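Local coordinates for peroxidase (Cellulomonas bogoriensis 69B4 = DSM 16987, PDB 6QZO) that acts as a haem-dependent DyP-type peroxidase, using hydrogen peroxide to oxidise its substrates at a haem b iron, at the interface of chains A and B. Numbering follows the deposited sequence. Chains: chain A/B, Peroxidase.

Contact 1: the interface of chains A and B. Residues chain A 181, 185-186, 188; chain B 26, 95, 151, 154.
A:Arg181 meets B:Asp151 and B:Thr154 from an extended stretch of chain (phi -69°, psi 159°), while A:Ile185 and B:Val95 are also in extended loop conformations and B:Thr154 is helical. The arginine side chain bends at chi2 (-139°), which carries its guanidinium round towards the start of the partner's helix. There NH1 donates to the hydroxyl OG1 of B:Thr154 at 2.8 Å, with the oxygen almost exactly in the guanidinium plane though the bond is bent at the hydrogen. The same NH1 forms a salt bridge with carboxylate OD1 of B:Asp151 at 3.0 Å; no hydrogen of NH1 is aimed at OD1, and the attraction is probably mainly electrostatic. B:Asp151 is the helix N-cap: OD1 accepts from the backbone N of B:Thr154 through its anti lone pair, 3.2 Å away, which positions the carboxylate for A:Arg181. The threonine hydroxyl passes its own hydrogen to the carbonyl O of B:Val95 at 2.9 Å. CB of B:Val95 lies over one guanidinium face, and its CG1 meets CG2 of A:Ile185 at 3.9 Å. Within the two-fold interface of the deposited assembly, the loop following strand 170-179 of chain A meets the N-terminal end of helix 152-165 of chain B, flanked by loop residues B:Gly26 and B:Val95.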
# COMPACT_ATOMS: atom_id res chain seq x y z
N ARG A 181 -1.51 10.28 -4.61
CA ARG A 181 -0.14 10.78 -4.35
C ARG A 181 0.00 11.05 -2.84
O ARG A 181 -1.02 11.10 -2.13
CB ARG A 181 0.15 11.95 -5.29
CG ARG A 181 0.23 11.51 -6.74
CD ARG A 181 1.34 12.18 -7.50
NE ARG A 181 1.48 11.68 -8.87
CZ ARG A 181 2.47 10.93 -9.35
NH1 ARG A 181 3.47 10.53 -8.56
NH2 ARG A 181 2.45 10.56 -10.61
N ILE A 185 2.64 16.17 -2.23
CA ILE A 185 2.88 15.78 -3.65
C ILE A 185 1.58 15.95 -4.43
O ILE A 185 0.63 15.21 -4.18
CB ILE A 185 3.46 14.36 -3.77
CG1 ILE A 185 4.76 14.21 -2.99
CG2 ILE A 185 3.64 13.98 -5.23
CD1 ILE A 185 5.38 12.83 -3.08
N SER A 186 1.58 16.94 -5.32
CA SER A 186 0.49 17.29 -6.26
C SER A 186 0.81 16.69 -7.63
O SER A 186 2.02 16.58 -7.98
CB SER A 186 0.30 18.79 -6.31
OG SER A 186 -0.11 19.24 -5.04
N PRO A 188 1.14 16.27 -11.80
CA PRO A 188 1.64 17.17 -12.85
C PRO A 188 0.60 18.24 -13.26
O PRO A 188 -0.52 17.88 -13.67
CB PRO A 188 1.95 16.22 -14.02
CG PRO A 188 2.20 14.86 -13.38
CD PRO A 188 1.34 14.84 -12.13
N GLY B 26 8.25 15.32 -4.01
CA GLY B 26 7.97 14.78 -5.36
C GLY B 26 9.08 15.11 -6.36
O GLY B 26 9.24 14.33 -7.32
N VAL B 95 6.76 12.68 -11.89
CA VAL B 95 7.07 12.97 -10.46
C VAL B 95 7.98 11.86 -9.96
O VAL B 95 7.51 10.79 -9.64
CB VAL B 95 5.79 13.11 -9.63
CG1 VAL B 95 6.10 13.37 -8.16
CG2 VAL B 95 4.90 14.21 -10.16
N ASP B 151 6.33 8.01 -3.12
CA ASP B 151 4.98 8.14 -3.71
C ASP B 151 4.55 6.81 -4.34
O ASP B 151 5.34 6.26 -5.12
CB ASP B 151 4.91 9.25 -4.75
CG ASP B 151 3.49 9.53 -5.19
OD1 ASP B 151 3.01 8.81 -6.12
OD2 ASP B 151 2.85 10.40 -4.55
N THR B 154 3.93 6.79 -8.36
CA THR B 154 5.27 6.74 -8.97
C THR B 154 5.78 5.29 -8.94
O THR B 154 6.33 4.82 -9.96
CB THR B 154 6.26 7.66 -8.25
OG1 THR B 154 5.74 9.00 -8.22
CG2 THR B 154 7.62 7.66 -8.92

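Contact 2: the interface of chains A and B. Residues chain A 91-92, 95, 153-154; chain B 181, 185-186, 188.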
# COMPACT_ATOMS: atom_id res chain seq x y z
N GLU A 91 1.96 4.09 20.68
CA GLU A 91 2.92 4.94 19.93
C GLU A 91 2.57 4.95 18.44
O GLU A 91 2.91 5.97 17.75
CB GLU A 91 4.35 4.46 20.14
CG GLU A 91 4.88 4.79 21.52
CD GLU A 91 4.52 3.82 22.64
OE1 GLU A 91 4.00 2.70 22.34
OE2 GLU A 91 4.73 4.21 23.80
N LEU A 92 1.89 3.91 17.94
CA LEU A 92 1.46 3.83 16.52
C LEU A 92 0.24 4.73 16.30
O LEU A 92 -0.18 4.84 15.14
CB LEU A 92 1.14 2.38 16.17
CG LEU A 92 2.31 1.41 16.08
CD1 LEU A 92 1.85 0.05 15.57
CD2 LEU A 92 3.41 1.94 15.18
N VAL A 95 0.34 9.84 15.82
CA VAL A 95 0.38 10.68 14.59
C VAL A 95 -0.94 10.51 13.86
O VAL A 95 -1.14 9.51 13.17
CB VAL A 95 1.59 10.32 13.71
CG1 VAL A 95 1.61 11.10 12.39
CG2 VAL A 95 2.89 10.51 14.46
N THR A 153 1.14 3.77 8.18
CA THR A 153 1.33 3.18 9.53
C THR A 153 0.14 3.58 10.41
O THR A 153 -0.40 2.70 11.09
CB THR A 153 2.67 3.60 10.15
OG1 THR A 153 3.68 3.13 9.27
CG2 THR A 153 2.88 3.04 11.53
N THR A 154 -0.26 4.85 10.38
CA THR A 154 -1.48 5.38 11.06
C THR A 154 -2.69 4.55 10.63
O THR A 154 -3.51 4.18 11.50
CB THR A 154 -1.70 6.86 10.74
OG1 THR A 154 -0.53 7.61 11.09
CG2 THR A 154 -2.90 7.42 11.47
N ARG B 181 6.57 5.65 7.39
CA ARG B 181 5.75 6.88 7.43
C ARG B 181 5.93 7.63 6.10
O ARG B 181 6.87 7.31 5.35
CB ARG B 181 6.04 7.64 8.72
CG ARG B 181 5.54 6.88 9.94
CD ARG B 181 4.92 7.77 10.98
NE ARG B 181 4.46 7.10 12.18
CZ ARG B 181 3.19 6.89 12.54
NH1 ARG B 181 2.93 6.30 13.70
NH2 ARG B 181 2.18 7.26 11.76
N ILE B 185 6.64 13.23 7.39
CA ILE B 185 6.09 12.61 8.63
C ILE B 185 7.20 11.80 9.30
O ILE B 185 7.60 10.77 8.76
CB ILE B 185 4.83 11.76 8.37
CG1 ILE B 185 3.74 12.56 7.65
CG2 ILE B 185 4.33 11.17 9.68
CD1 ILE B 185 2.44 11.80 7.46
N SER B 186 7.66 12.31 10.44
CA SER B 186 8.69 11.71 11.32
C SER B 186 7.98 10.99 12.46
O SER B 186 6.87 11.45 12.88
CB SER B 186 9.64 12.78 11.83
OG SER B 186 10.29 12.36 13.02
N PRO B 188 7.07 9.49 16.29
CA PRO B 188 7.09 10.10 17.63
C PRO B 188 8.51 10.22 18.22
O PRO B 188 9.18 9.21 18.35
CB PRO B 188 6.20 9.16 18.47
CG PRO B 188 5.28 8.49 17.45
CD PRO B 188 6.07 8.41 16.17
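B:Arg181 lies flat between A:Val95 and A:Thr153 in the pair of DyP-type peroxidase chains of the deposited assembly, which may or may not be the biological dimer; the interface is two-fold symmetric, and the same arginine contact recurs with the chains exchanged. The polar link is a hydrogen bond from guanidinium NH2 of B:Arg181 to the hydroxyl OG1 of A:Thr154, 2.8 Å long. The acceptor lies in the guanidinium plane, although the angle of 129° at the hydrogen makes the bond far from straight. OG1 in turn donates to the carbonyl O of A:Val95 at 2.9 Å, tilted about 20° from the carbonyl plane, so the hydroxyl is fixed from its own chain while it receives the arginine. Packing over the flat group comes from both faces: CB of A:Val95 sits 3.6 Å above one side and methyl CG2 of A:Thr153 covers the other, each displaced towards the rim. This clamp is likely to limit tilting of the guanidinium. In A:Thr153 chi1 of -60° puts OG1 beside the backbone N and turns methyl CG2 to the arginine face. Purely apolar contact continues beside the clamp, where CG1 of A:Val95 meets CG2 of B:Ile185 at 3.8 Å. The poorly ordered B:Pro188 lies near the backbone O of A:Glu91.

Contact 3: the interface of chains A and B. Residues chain A 179, 196, 311, 313; chain B 92, 153, 156.
The ring of A:Phe179 turns its edge to B:Thr153, whose hydroxyl OG1 lies in the ring plane, 3.6 Å from CE1. The two side chains meet at a slant. With chi1 at 57°, the ring is set between the backbone N and the carbonyl carbon; one face then lies over CB of A:Asn311, 3.7 Å from the ring plane, and CB of A:Asp313 stands at the rim. A neighbouring ring atom, CZ, touches methyl CB of B:Ala156 at 4.0 Å. Cutting A:Phe179 back to an alanine would probably open a gap beside B:Thr153 and B:Ala156 and deprive A:Asn311 of the face that packs on it. The methyl of B:Ala156 is also met by CD2 of A:Leu196 at 3.9 Å and by carboxylate OD2 of A:Asp313 at 3.5 Å, so this methyl packs among A:Phe179, A:Leu196 and A:Asp313. A water spans the chains here, 2.9 Å from OD2 of A:Asp313 and 2.6 Å from the backbone O of B:Ala156. Farther along, CD1 of B:Leu92 reaches CA of A:Leu196. In this part of the two-fold interface between the two copies, the end of strand 170-179, strand 310-314 and the loop carrying A:Leu196 receive the first turns of helix 152-165 from chain B, with 3-10 helix 90-93 of chain B alongside.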
# COMPACT_ATOMS: atom_id res chain seq x y z
N PHE A 179 -4.80 4.19 -2.94
CA PHE A 179 -3.83 5.29 -2.80
C PHE A 179 -4.05 6.36 -3.87
O PHE A 179 -4.61 6.07 -4.97
CB PHE A 179 -2.40 4.77 -2.88
CG PHE A 179 -2.06 4.01 -4.15
CD1 PHE A 179 -1.62 4.68 -5.28
CD2 PHE A 179 -2.17 2.63 -4.20
CE1 PHE A 179 -1.29 4.00 -6.43
CE2 PHE A 179 -1.83 1.95 -5.35
CZ PHE A 179 -1.40 2.63 -6.47
N LEU A 196 -4.44 4.77 -12.78
CA LEU A 196 -3.36 3.88 -13.30
C LEU A 196 -3.59 3.59 -14.79
O LEU A 196 -2.76 2.90 -15.38
CB LEU A 196 -3.30 2.61 -12.44
CG LEU A 196 -2.86 2.87 -11.00
CD1 LEU A 196 -2.94 1.61 -10.17
CD2 LEU A 196 -1.44 3.42 -10.94
N ASN A 311 -6.83 4.63 -6.32
CA ASN A 311 -6.14 3.60 -7.15
C ASN A 311 -5.95 2.34 -6.30
O ASN A 311 -5.62 2.49 -5.11
CB ASN A 311 -4.78 4.07 -7.66
CG ASN A 311 -4.88 5.36 -8.45
OD1 ASN A 311 -5.79 5.50 -9.27
ND2 ASN A 311 -3.99 6.29 -8.16
N ASP A 313 -3.61 -1.36 -6.62
CA ASP A 313 -2.47 -2.01 -7.30
C ASP A 313 -2.04 -3.15 -6.40
O ASP A 313 -1.43 -2.86 -5.38
CB ASP A 313 -1.36 -0.99 -7.57
CG ASP A 313 -0.28 -1.51 -8.48
OD1 ASP A 313 -0.65 -2.11 -9.48
OD2 ASP A 313 0.93 -1.34 -8.18
N LEU B 92 2.38 9.60 -15.63
CA LEU B 92 2.55 8.88 -14.34
C LEU B 92 4.03 8.80 -13.96
O LEU B 92 4.32 8.29 -12.87
CB LEU B 92 1.97 7.47 -14.47
CG LEU B 92 0.46 7.34 -14.56
CD1 LEU B 92 0.05 5.88 -14.53
CD2 LEU B 92 -0.21 8.10 -13.43
N THR B 153 1.97 6.08 -6.47
CA THR B 153 1.60 6.15 -7.91
C THR B 153 2.89 6.04 -8.73
O THR B 153 2.89 5.27 -9.71
CB THR B 153 0.79 7.42 -8.21
OG1 THR B 153 -0.40 7.30 -7.43
CG2 THR B 153 0.46 7.59 -9.67
N ALA B 156 3.96 2.41 -8.43
CA ALA B 156 3.05 1.57 -9.23
C ALA B 156 3.45 1.67 -10.71
O ALA B 156 3.53 0.65 -11.40
CB ALA B 156 1.63 2.00 -9.01
O HOH W 1 1.93 -1.40 -10.89

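Contacts 1 and 2 are overlapping parts of the two symmetry-related halves of the interface, sharing residues 181, 185, 186, 188, 95 and 154 with the chains exchanged; their C-alpha centres are about 21 Å apart. Contact 3 lies about 11 Å from contact 1 and about 23 Å from contact 2. It continues contact 1 along helix 152-165 of chain B, and shares residues 92 and 153, with the chains exchanged, with contact 2. Polar arginine grips therefore adjoin a more apolar patch on each side of the two-fold axis. The arrangement is consistent with a dimer, though the structure alone does not show that it forms in solution.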